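Local coordinates for LRR receptor-like serine/threonine-protein kinase RGI3 (Arabidopsis thaliana, PDB 5HZ0) that acts as a cell-surface receptor for RGF peptide hormones, which maintain the root stem cell niche, and pairs with SERK co-receptors once the peptide is bound, at residues L471-L485 and L492-S506. The protein carries 5 engineered substitutions. Residues are numbered along the deposited sequence; the frame is centred on the assembly and turned at random.
Sequences LKFIDFSDNALSSTL and LTELTKLNLAKNRLS
N503 reaches across to F476, its ND2 donating to F476 O at 3.2 Å with an almost straight N-H...O angle of 175°. The same ND2 also gives a hydrogen bond to L500 O within its own coil, both acceptors lying close to the amide plane, which fixes the rotation of the group. F476 O in turn is gripped from opposite faces of its carbonyl plane, by N503 ND2 on one and on the other by N479 ND2, whose distance to F476 O is 2.7 Å. This is the asparagine ladder of leucine-rich repeats, in which asparagines at matching positions of successive coils bind backbone groups at the turn after each strand.

Strands 473-475 and 497-499 run parallel, 9° apart, and are joined by I474 N to K497 O (2.9 Å), N499 N to I474 O and F476 N to N499 O. On the face of I474 and L498, turned into the core of the coils, I474 carries the apolar contact: CG2, anti to the backbone N, meets L498 CD1 at 3.6 Å and lies over the centre of the F476 ring, while CD1 extends to L492 CD1 at 3.8 Å. On the face of F473, D475, K497 and N499, D475 and N499 lie side by side, carboxylate and amide planes 20° apart; each closes an Asx turn: D475 OD1 accepts from S477 N, as N499 OD1 does from A501 N, and D475 OD1 also takes S477 OG at 2.6 Å.

The ladder continues both ways in this ectodomain solenoid: N479 OD1 accepts from L458 N, and N527 ND2 donates to L500 O. Strand 450-452 flanks the pair beside 473-475, where F450 stacks on F473, and strand 521-523 follows 497-499, with L522 against L498.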
ATOM      1  N   LEU A 471      18.459  11.310  13.862  1.00 13.82           N
ATOM      2  CA  LEU A 471      18.689   9.927  13.408  1.00 17.89           C
ATOM      3  C   LEU A 471      18.086   8.836  14.300  1.00 15.48           C
ATOM      4  O   LEU A 471      18.185   8.860  15.521  1.00 17.24           O
ATOM      5  CB  LEU A 471      20.180   9.654  13.125  1.00  8.53           C
ATOM      6  CG  LEU A 471      20.559  10.070  11.689  1.00  8.24           C
ATOM      7  CD1 LEU A 471      22.056  10.161  11.440  1.00  7.69           C
ATOM      8  CD2 LEU A 471      19.886   9.143  10.671  1.00  7.09           C
ATOM      9  N   LYS A 472      17.428   7.899  13.643  1.00  8.61           N
ATOM     10  CA  LYS A 472      16.795   6.768  14.275  1.00 21.31           C
ATOM     11  C   LYS A 472      17.607   5.524  13.909  1.00 23.74           C
ATOM     12  O   LYS A 472      18.006   4.730  14.790  1.00 20.41           O
ATOM     13  CB  LYS A 472      15.336   6.636  13.840  1.00 18.87           C
ATOM     14  CG  LYS A 472      14.375   7.644  14.487  1.00 15.60           C
ATOM     15  CD  LYS A 472      12.941   7.115  14.410  1.00 17.96           C
ATOM     16  CE  LYS A 472      11.908   8.223  14.498  1.00 21.62           C
ATOM     17  NZ  LYS A 472      11.901   8.846  15.847  1.00 30.16           N
ATOM     18  N   PHE A 473      17.767   5.323  12.599  1.00 15.43           N
ATOM     19  CA  PHE A 473      18.478   4.173  12.064  1.00 17.63           C
ATOM     20  C   PHE A 473      19.835   4.567  11.458  1.00 15.91           C
ATOM     21  O   PHE A 473      19.916   5.470  10.629  1.00 18.96           O
ATOM     22  CB  PHE A 473      17.592   3.467  11.028  1.00 20.12           C
ATOM     23  CG  PHE A 473      18.196   2.204  10.445  1.00 23.89           C
ATOM     24  CD1 PHE A 473      19.116   2.268   9.405  1.00 18.75           C
ATOM     25  CD2 PHE A 473      17.824   0.948  10.927  1.00 21.54           C
ATOM     26  CE1 PHE A 473      19.660   1.117   8.867  1.00 14.20           C
ATOM     27  CE2 PHE A 473      18.366  -0.201  10.392  1.00 12.90           C
ATOM     28  CZ  PHE A 473      19.286  -0.113   9.359  1.00 11.16           C
ATOM     29  N   ILE A 474      20.896   3.867  11.862  1.00 13.13           N
ATOM     30  CA  ILE A 474      22.217   4.056  11.263  1.00 12.34           C
ATOM     31  C   ILE A 474      22.842   2.720  10.891  1.00  5.90           C
ATOM     32  O   ILE A 474      23.016   1.879  11.752  1.00  9.54           O
ATOM     33  CB  ILE A 474      23.184   4.773  12.219  1.00  8.83           C
ATOM     34  CG1 ILE A 474      22.737   6.211  12.460  1.00  9.27           C
ATOM     35  CG2 ILE A 474      24.607   4.770  11.665  1.00  6.63           C
ATOM     36  CD1 ILE A 474      23.667   6.959  13.380  1.00  9.25           C
ATOM     37  N   ASP A 475      23.167   2.516   9.616  1.00 15.57           N
ATOM     38  CA  ASP A 475      23.944   1.347   9.232  1.00 11.90           C
ATOM     39  C   ASP A 475      25.150   1.756   8.383  1.00  7.82           C
ATOM     40  O   ASP A 475      25.008   2.066   7.206  1.00  9.93           O
ATOM     41  CB  ASP A 475      23.041   0.396   8.437  1.00 13.07           C
ATOM     42  CG  ASP A 475      23.628  -1.006   8.298  1.00 15.95           C
ATOM     43  OD1 ASP A 475      24.829  -1.186   8.587  1.00 15.05           O
ATOM     44  OD2 ASP A 475      22.880  -1.927   7.884  1.00 13.01           O
ATOM     45  N   PHE A 476      26.335   1.731   8.990  1.00  7.57           N
ATOM     46  CA  PHE A 476      27.619   1.988   8.315  1.00  4.85           C
ATOM     47  C   PHE A 476      28.426   0.708   8.078  1.00 12.20           C
ATOM     48  O   PHE A 476      29.611   0.750   7.752  1.00 11.63           O
ATOM     49  CB  PHE A 476      28.450   3.052   9.040  1.00  7.39           C
ATOM     50  CG  PHE A 476      27.767   4.400   9.142  1.00  8.14           C
ATOM     51  CD1 PHE A 476      26.705   4.729   8.307  1.00  7.84           C
ATOM     52  CD2 PHE A 476      28.193   5.335  10.066  1.00  8.45           C
ATOM     53  CE1 PHE A 476      26.079   5.953   8.404  1.00  9.76           C
ATOM     54  CE2 PHE A 476      27.569   6.561  10.166  1.00 11.08           C
ATOM     55  CZ  PHE A 476      26.515   6.874   9.332  1.00  9.31           C
ATOM     56  N   SER A 477      27.808  -0.433   8.329  1.00  9.42           N
ATOM     57  CA  SER A 477      28.538  -1.693   8.303  1.00 13.01           C
ATOM     58  C   SER A 477      29.173  -1.997   6.958  1.00  7.73           C
ATOM     59  O   SER A 477      28.735  -1.517   5.927  1.00  5.33           O
ATOM     60  CB  SER A 477      27.659  -2.867   8.759  1.00  4.22           C
ATOM     61  OG  SER A 477      26.534  -3.024   7.923  1.00  6.75           O
ATOM     62  N   ASP A 478      30.234  -2.793   7.001  1.00 12.45           N
ATOM     63  CA  ASP A 478      30.960  -3.206   5.809  1.00  8.38           C
ATOM     64  C   ASP A 478      31.561  -2.009   5.070  1.00  7.39           C
ATOM     65  O   ASP A 478      31.233  -1.726   3.924  1.00  5.97           O
ATOM     66  CB  ASP A 478      30.029  -4.018   4.907  1.00  3.36           C
ATOM     67  CG  ASP A 478      30.765  -4.839   3.912  1.00  5.90           C
ATOM     68  OD1 ASP A 478      31.993  -5.002   4.085  1.00 13.60           O
ATOM     69  OD2 ASP A 478      30.119  -5.321   2.953  1.00  8.12           O
ATOM     70  N   ASN A 479      32.467  -1.323   5.751  1.00  9.87           N
ATOM     71  CA  ASN A 479      33.240  -0.243   5.165  1.00  5.63           C
ATOM     72  C   ASN A 479      34.682  -0.344   5.676  1.00 16.57           C
ATOM     73  O   ASN A 479      35.074  -1.352   6.278  1.00 26.22           O
ATOM     74  CB  ASN A 479      32.627   1.145   5.487  1.00  4.52           C
ATOM     75  CG  ASN A 479      31.397   1.473   4.630  1.00  9.59           C
ATOM     76  OD1 ASN A 479      31.510   1.733   3.429  1.00  5.63           O
ATOM     77  ND2 ASN A 479      30.226   1.484   5.251  1.00  4.27           N
ATOM     78  N   ALA A 480      35.483   0.665   5.352  1.00 12.87           N
ATOM     79  CA  ALA A 480      36.823   0.855   5.909  1.00 10.49           C
ATOM     80  C   ALA A 480      36.959   1.918   7.023  1.00 15.17           C
ATOM     81  O   ALA A 480      38.053   2.441   7.234  1.00 16.85           O
ATOM     82  CB  ALA A 480      37.875   1.001   4.823  1.00  5.12           C
ATOM     83  N   LEU A 481      35.846   2.331   7.630  1.00  5.57           N
ATOM     84  CA  LEU A 481      35.865   3.357   8.690  1.00 13.76           C
ATOM     85  C   LEU A 481      36.886   3.081   9.811  1.00 15.93           C
ATOM     86  O   LEU A 481      37.099   1.935  10.206  1.00 14.06           O
ATOM     87  CB  LEU A 481      34.466   3.522   9.307  1.00  6.02           C
ATOM     88  CG  LEU A 481      33.321   4.046   8.424  1.00 16.49           C
ATOM     89  CD1 LEU A 481      32.040   4.215   9.231  1.00  5.88           C
ATOM     90  CD2 LEU A 481      33.696   5.360   7.723  1.00  5.96           C
ATOM     91  N   SER A 482      37.529   4.131  10.321  1.00 21.76           N
ATOM     92  CA  SER A 482      38.578   3.941  11.329  1.00 20.02           C
ATOM     93  C   SER A 482      38.609   4.971  12.459  1.00 18.20           C
ATOM     94  O   SER A 482      37.711   5.809  12.607  1.00 19.88           O
ATOM     95  CB  SER A 482      39.968   3.841  10.681  1.00 23.89           C
ATOM     96  OG  SER A 482      40.462   5.124  10.310  1.00 32.12           O
ATOM     97  N   SER A 483      39.687   4.886  13.230  1.00 17.99           N
ATOM     98  CA  SER A 483      39.846   5.524  14.532  1.00 22.83           C
ATOM     99  C   SER A 483      38.736   5.146  15.511  1.00 23.94           C
ATOM    100  O   SER A 483      38.190   4.051  15.437  1.00 24.33           O
ATOM    101  CB  SER A 483      39.938   7.042  14.391  1.00 29.14           C
ATOM    102  OG  SER A 483      40.281   7.625  15.636  1.00 39.55           O
ATOM    103  N   THR A 484      38.331   6.080  16.365  1.00 20.41           N
ATOM    104  CA  THR A 484      37.503   5.712  17.504  1.00 20.47           C
ATOM    105  C   THR A 484      36.056   6.118  17.346  1.00 20.67           C
ATOM    106  O   THR A 484      35.748   7.120  16.708  1.00 34.39           O
ATOM    107  CB  THR A 484      38.033   6.330  18.812  1.00 27.21           C
ATOM    108  OG1 THR A 484      38.209   7.738  18.628  1.00 36.26           O
ATOM    109  CG2 THR A 484      39.363   5.701  19.217  1.00 17.72           C
ATOM    110  N   LEU A 485      35.167   5.323  17.920  1.00 18.17           N
ATOM    111  CA  LEU A 485      33.766   5.689  18.015  1.00 23.63           C
ATOM    112  C   LEU A 485      33.680   6.917  18.922  1.00 24.58           C
ATOM    113  O   LEU A 485      34.001   6.849  20.110  1.00 21.11           O
ATOM    114  CB  LEU A 485      32.950   4.513  18.562  1.00 23.96           C
ATOM    115  CG  LEU A 485      31.445   4.669  18.807  1.00 27.40           C
ATOM    116  CD1 LEU A 485      30.697   5.052  17.548  1.00 27.83           C
ATOM    117  CD2 LEU A 485      30.895   3.374  19.364  1.00 25.19           C
ATOM    118  N   LEU A 492      23.068  11.379  19.866  1.00 32.46           N
ATOM    119  CA  LEU A 492      21.875  10.951  19.154  1.00 25.50           C
ATOM    120  C   LEU A 492      21.045  10.119  20.118  1.00 22.59           C
ATOM    121  O   LEU A 492      21.328   8.954  20.349  1.00 27.46           O
ATOM    122  CB  LEU A 492      22.250  10.128  17.926  1.00 17.68           C
ATOM    123  CG  LEU A 492      23.535  10.526  17.192  1.00 18.86           C
ATOM    124  CD1 LEU A 492      23.987   9.406  16.264  1.00 18.25           C
ATOM    125  CD2 LEU A 492      23.360  11.808  16.405  1.00 16.90           C
ATOM    126  N   THR A 493      19.979  10.734  20.623  1.00 20.22           N
ATOM    127  CA  THR A 493      19.117  10.159  21.650  1.00 18.86           C
ATOM    128  C   THR A 493      17.865   9.546  21.051  1.00 19.85           C
ATOM    129  O   THR A 493      17.009   9.020  21.767  1.00 18.83           O
ATOM    130  CB  THR A 493      18.685  11.238  22.661  1.00 28.92           C
ATOM    131  OG1 THR A 493      17.867  12.221  22.007  1.00 24.19           O
ATOM    132  CG2 THR A 493      19.912  11.916  23.273  1.00 30.06           C
ATOM    133  N   GLU A 494      17.737   9.654  19.734  1.00 24.60           N
ATOM    134  CA  GLU A 494      16.626   9.043  19.021  1.00 25.62           C
ATOM    135  C   GLU A 494      17.052   7.719  18.409  1.00 19.35           C
ATOM    136  O   GLU A 494      16.238   7.006  17.834  1.00 20.76           O
ATOM    137  CB  GLU A 494      16.141   9.984  17.916  1.00 31.01           C
ATOM    138  CG  GLU A 494      15.825  11.381  18.401  1.00 40.78           C
ATOM    139  CD  GLU A 494      14.565  11.431  19.240  1.00 51.24           C
ATOM    140  OE1 GLU A 494      13.524  11.857  18.693  1.00 60.23           O
ATOM    141  OE2 GLU A 494      14.613  11.052  20.437  1.00 46.46           O
ATOM    142  N   LEU A 495      18.327   7.385  18.541  1.00 14.90           N
ATOM    143  CA  LEU A 495      18.871   6.272  17.781  1.00 21.40           C
ATOM    144  C   LEU A 495      18.269   4.967  18.302  1.00 18.37           C
ATOM    145  O   LEU A 495      18.458   4.601  19.451  1.00 21.54           O
ATOM    146  CB  LEU A 495      20.392   6.259  17.954  1.00 21.72           C
ATOM    147  CG  LEU A 495      21.278   5.516  16.968  1.00 23.56           C
ATOM    148  CD1 LEU A 495      20.904   5.880  15.541  1.00 24.85           C
ATOM    149  CD2 LEU A 495      22.728   5.878  17.250  1.00 25.54           C
ATOM    150  N   THR A 496      17.521   4.289  17.444  1.00 17.51           N
ATOM    151  CA  THR A 496      16.974   2.976  17.754  1.00 25.97           C
ATOM    152  C   THR A 496      17.949   1.828  17.428  1.00 26.31           C
ATOM    153  O   THR A 496      18.040   0.839  18.154  1.00 29.54           O
ATOM    154  CB  THR A 496      15.595   2.764  17.073  1.00 33.95           C
ATOM    155  OG1 THR A 496      15.163   1.417  17.282  1.00 40.40           O
ATOM    156  CG2 THR A 496      15.665   3.028  15.575  1.00 29.95           C
ATOM    157  N   LYS A 497      18.650   1.973  16.307  1.00 22.46           N
ATOM    158  CA  LYS A 497      19.461   0.918  15.727  1.00 17.12           C
ATOM    159  C   LYS A 497      20.757   1.493  15.211  1.00 14.35           C
ATOM    160  O   LYS A 497      20.733   2.405  14.383  1.00  7.77           O
ATOM    161  CB  LYS A 497      18.720   0.269  14.562  1.00  7.72           C
ATOM    162  CG  LYS A 497      17.407  -0.339  14.963  1.00 14.88           C
ATOM    163  CD  LYS A 497      16.853  -1.252  13.909  1.00 10.86           C
ATOM    164  CE  LYS A 497      15.510  -1.776  14.353  1.00 12.06           C
ATOM    165  NZ  LYS A 497      14.935  -2.593  13.263  1.00 21.36           N
ATOM    166  N   LEU A 498      21.878   0.948  15.686  1.00  8.17           N
ATOM    167  CA  LEU A 498      23.196   1.401  15.260  1.00 12.40           C
ATOM    168  C   LEU A 498      24.058   0.204  14.866  1.00 12.51           C
ATOM    169  O   LEU A 498      24.405  -0.626  15.700  1.00 11.16           O
ATOM    170  CB  LEU A 498      23.884   2.187  16.376  1.00  8.66           C
ATOM    171  CG  LEU A 498      25.342   2.549  16.100  1.00 20.91           C
ATOM    172  CD1 LEU A 498      25.436   3.350  14.814  1.00 19.42           C
ATOM    173  CD2 LEU A 498      25.977   3.305  17.257  1.00  9.31           C
ATOM    174  N   ASN A 499      24.407   0.131  13.587  1.00 12.44           N
ATOM    175  CA  ASN A 499      25.232  -0.937  13.085  1.00  6.40           C
ATOM    176  C   ASN A 499      26.501  -0.373  12.448  1.00 16.22           C
ATOM    177  O   ASN A 499      26.453   0.244  11.383  1.00 18.91           O
ATOM    178  CB  ASN A 499      24.416  -1.734  12.076  1.00 10.50           C
ATOM    179  CG  ASN A 499      25.148  -2.957  11.548  1.00 12.04           C
ATOM    180  OD1 ASN A 499      26.331  -3.150  11.801  1.00 13.22           O
ATOM    181  ND2 ASN A 499      24.442  -3.768  10.778  1.00  4.95           N
ATOM    182  N   LEU A 500      27.621  -0.564  13.141  1.00 13.42           N
ATOM    183  CA  LEU A 500      28.967  -0.207  12.679  1.00 13.27           C
ATOM    184  C   LEU A 500      29.832  -1.367  12.213  1.00 16.18           C
ATOM    185  O   LEU A 500      31.047  -1.208  12.025  1.00 11.94           O
ATOM    186  CB  LEU A 500      29.702   0.602  13.731  1.00 11.73           C
ATOM    187  CG  LEU A 500      28.942   1.882  14.053  1.00 10.68           C
ATOM    188  CD1 LEU A 500      29.611   2.527  15.229  1.00 13.60           C
ATOM    189  CD2 LEU A 500      28.907   2.816  12.828  1.00  6.95           C
ATOM    190  N   ALA A 501      29.223  -2.543  12.117  1.00  5.74           N
ATOM    191  CA  ALA A 501      29.954  -3.814  12.017  1.00  5.55           C
ATOM    192  C   ALA A 501      30.811  -3.938  10.767  1.00 10.05           C
ATOM    193  O   ALA A 501      30.527  -3.312   9.752  1.00  6.31           O
ATOM    194  CB  ALA A 501      28.985  -4.994  12.116  1.00  5.42           C
ATOM    195  N   LYS A 502      31.868  -4.739  10.856  1.00  7.21           N
ATOM    196  CA  LYS A 502      32.804  -4.935   9.756  1.00  4.56           C
ATOM    197  C   LYS A 502      33.452  -3.625   9.286  1.00  7.30           C
ATOM    198  O   LYS A 502      33.327  -3.211   8.129  1.00  4.40           O
ATOM    199  CB  LYS A 502      32.143  -5.666   8.588  1.00  4.05           C
ATOM    200  CG  LYS A 502      33.146  -6.379   7.712  1.00 16.39           C
ATOM    201  CD  LYS A 502      32.490  -7.142   6.580  1.00 23.31           C
ATOM    202  CE  LYS A 502      33.509  -8.074   5.903  1.00 31.94           C
ATOM    203  NZ  LYS A 502      34.840  -7.430   5.667  1.00 34.96           N
ATOM    204  N   ASN A 503      34.184  -3.000  10.200  1.00 10.62           N
ATOM    205  CA  ASN A 503      34.999  -1.841   9.891  1.00  9.55           C
ATOM    206  C   ASN A 503      36.384  -2.012  10.519  1.00 12.09           C
ATOM    207  O   ASN A 503      36.731  -3.096  10.997  1.00 15.23           O
ATOM    208  CB  ASN A 503      34.313  -0.549  10.365  1.00 12.20           C
ATOM    209  CG  ASN A 503      33.244  -0.056   9.387  1.00 14.83           C
ATOM    210  OD1 ASN A 503      33.566   0.360   8.286  1.00  9.30           O
ATOM    211  ND2 ASN A 503      31.976  -0.098   9.793  1.00 12.45           N
ATOM    212  N   ARG A 504      37.183  -0.957  10.430  1.00  9.81           N
ATOM    213  CA  ARG A 504      38.489  -0.822  11.079  1.00  9.85           C
ATOM    214  C   ARG A 504      38.455  -0.029  12.395  1.00 12.01           C
ATOM    215  O   ARG A 504      39.473   0.557  12.784  1.00 10.40           O
ATOM    216  CB  ARG A 504      39.529  -0.254  10.116  1.00 22.43           C
ATOM    217  CG  ARG A 504      39.822  -1.156   8.927  1.00 37.41           C
ATOM    218  CD  ARG A 504      40.804  -2.279   9.283  1.00 51.27           C
ATOM    219  NE  ARG A 504      40.174  -3.459   9.885  1.00 57.31           N
ATOM    220  CZ  ARG A 504      40.562  -4.018  11.034  1.00 57.69           C
ATOM    221  NH1 ARG A 504      41.574  -3.492  11.719  1.00 61.08           N
ATOM    222  NH2 ARG A 504      39.937  -5.096  11.508  1.00 52.31           N
ATOM    223  N   LEU A 505      37.267   0.136  12.977  1.00  7.32           N
ATOM    224  CA  LEU A 505      37.098   0.944  14.195  1.00 13.81           C
ATOM    225  C   LEU A 505      37.933   0.434  15.387  1.00 18.67           C
ATOM    226  O   LEU A 505      38.243  -0.752  15.472  1.00 24.94           O
ATOM    227  CB  LEU A 505      35.606   1.063  14.559  1.00  8.02           C
ATOM    228  CG  LEU A 505      34.737   1.875  13.580  1.00 19.70           C
ATOM    229  CD1 LEU A 505      33.248   1.592  13.757  1.00 16.05           C
ATOM    230  CD2 LEU A 505      35.006   3.390  13.711  1.00 15.32           C
ATOM    231  N   SER A 506      38.318   1.338  16.290  1.00 22.08           N
ATOM    232  CA  SER A 506      39.254   1.015  17.379  1.00 21.09           C
ATOM    233  C   SER A 506      39.062   1.858  18.651  1.00 21.88           C
ATOM    234  O   SER A 506      38.185   2.730  18.726  1.00 18.62           O
ATOM    235  CB  SER A 506      40.705   1.142  16.902  1.00 21.21           C
ATOM    236  OG  SER A 506      41.022   2.494  16.597  1.00 32.15           O
TER